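Local coordinates for protein aldehyde Dehydrogenase (Burkholderia cenocepacia, PDB 4O6R) that probably oxidises aldehydes with NAD(P)+ as an aldehyde dehydrogenase family member, and binds adenosine monophosphate in a nucleotide pocket, at residues A[220-225]-A[242-247]. Sequence-based numbering, arbitrary orientation.
Sequences LAEHPG and VEASQG
Two helices of the nucleotide-binding domain, 213-222 and 235-245, meet near their C-terminal ends, where Ala244 sets its methyl against Ala221 and Glu222. Ala244 CB lies 3.7 Å from Ala221 CB, a methyl-to-methyl contact, and also 3.7 Å from Glu222 CG, so a single carbon touches two successive residues of the facing helix. The methyls of Ala221 and Ala244 allow a close approach of the backbones, with Glu222 CA 4.9 Å from Ala244 CA. Chi1 of -68° in Glu222 turns CG anti to the carbonyl carbon and over this methyl, and the extended chain beyond carries the carboxylate past the methyl, toward the Glu243 side chain. There a water bridges Glu222 OE2 and Glu243 OE1, 2.7 Å from each. Glu222 OE2 and Glu243 OE1 stay 5.5 Å apart, and the water probably eases the repulsion between them; Gln218 also hydrogen-bonds Glu222 OE2. In the chain, the helices precede and follow strand 228-232 of the Rossmann-like sheet, and helix 235-245 is the crossover from it to the parallel strand 251-255. The side chain of Ala221 is about 5 Å from the bound AMP, placing the contact beside that pocket. CB of Ser245 points away from the 220-225 segment, and its side chain touches Val252 of strand 251-255, its OG bonded to Val242 O at 2.7 Å, on a carbonyl lone pair. Gly247 O accepts a hydrogen bond from Arg239 NH2 of the second subunit.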
# COMPACT_ATOMS: atom_id res chain seq x y z
N LEU A 220 16.02 31.28 -1.27
CA LEU A 220 15.56 29.92 -1.60
C LEU A 220 14.12 29.68 -1.10
O LEU A 220 13.26 29.20 -1.84
CB LEU A 220 16.53 28.87 -1.01
CG LEU A 220 16.31 27.41 -1.45
CD1 LEU A 220 16.21 27.27 -2.98
CD2 LEU A 220 17.46 26.54 -0.94
N ALA A 221 13.86 30.02 0.16
CA ALA A 221 12.52 29.85 0.76
C ALA A 221 11.46 30.71 0.07
O ALA A 221 10.32 30.29 -0.04
CB ALA A 221 12.56 30.14 2.25
N GLU A 222 11.84 31.92 -0.38
CA GLU A 222 10.91 32.83 -1.06
C GLU A 222 10.75 32.58 -2.54
O GLU A 222 9.86 33.14 -3.15
CB GLU A 222 11.36 34.28 -0.90
CG GLU A 222 11.26 34.78 0.52
CD GLU A 222 11.91 36.14 0.75
OE1 GLU A 222 12.53 36.71 -0.17
OE2 GLU A 222 11.83 36.60 1.91
N HIS A 223 11.63 31.79 -3.15
CA HIS A 223 11.72 31.77 -4.61
C HIS A 223 10.42 31.27 -5.26
O HIS A 223 9.91 30.21 -4.88
CB HIS A 223 12.90 30.91 -5.06
CG HIS A 223 13.38 31.24 -6.45
ND1 HIS A 223 12.61 31.03 -7.57
CD2 HIS A 223 14.53 31.82 -6.88
CE1 HIS A 223 13.27 31.43 -8.64
NE2 HIS A 223 14.44 31.92 -8.25
N PRO A 224 9.87 32.03 -6.23
CA PRO A 224 8.60 31.63 -6.87
C PRO A 224 8.68 30.41 -7.78
O PRO A 224 7.65 29.84 -8.10
CB PRO A 224 8.23 32.88 -7.70
CG PRO A 224 9.53 33.54 -7.97
CD PRO A 224 10.31 33.35 -6.69
N GLY A 225 9.88 30.05 -8.24
CA GLY A 225 10.16 28.84 -9.01
C GLY A 225 10.38 27.53 -8.25
O GLY A 225 10.57 26.47 -8.86
N VAL A 242 8.08 29.23 7.01
CA VAL A 242 6.65 29.24 6.80
C VAL A 242 6.19 30.57 6.23
O VAL A 242 5.48 30.60 5.22
CB VAL A 242 5.88 28.85 8.08
CG1 VAL A 242 4.38 29.06 7.91
CG2 VAL A 242 6.16 27.40 8.41
N GLU A 243 6.66 31.66 6.83
CA GLU A 243 6.28 32.98 6.35
C GLU A 243 6.70 33.19 4.89
O GLU A 243 5.95 33.71 4.10
CB GLU A 243 6.85 34.09 7.27
CG GLU A 243 6.12 35.42 7.16
CD GLU A 243 6.63 36.30 6.04
OE1 GLU A 243 7.62 35.90 5.36
OE2 GLU A 243 6.06 37.42 5.82
N ALA A 244 7.90 32.76 4.55
CA ALA A 244 8.43 32.93 3.19
C ALA A 244 7.64 32.11 2.19
O ALA A 244 7.51 32.52 1.05
CB ALA A 244 9.89 32.50 3.13
N SER A 245 7.11 30.96 2.63
CA SER A 245 6.39 30.06 1.73
C SER A 245 5.11 30.69 1.16
O SER A 245 4.60 30.24 0.16
CB SER A 245 6.06 28.74 2.47
OG SER A 245 4.90 28.90 3.26
N GLN A 246 4.58 31.72 1.81
CA GLN A 246 3.33 32.34 1.37
C GLN A 246 3.32 32.87 -0.03
O GLN A 246 2.25 32.98 -0.64
CB GLN A 246 3.13 33.63 2.12
CG GLN A 246 2.59 33.55 3.47
CD GLN A 246 2.45 34.97 3.97
OE1 GLN A 246 1.67 35.77 3.43
NE2 GLN A 246 3.21 35.30 4.96
N GLY A 247 4.49 33.32 -0.50
CA GLY A 247 4.56 33.99 -1.79
C GLY A 247 3.94 33.17 -2.89
O GLY A 247 3.02 33.64 -3.59
O HOH W 1 9.65 36.20 3.53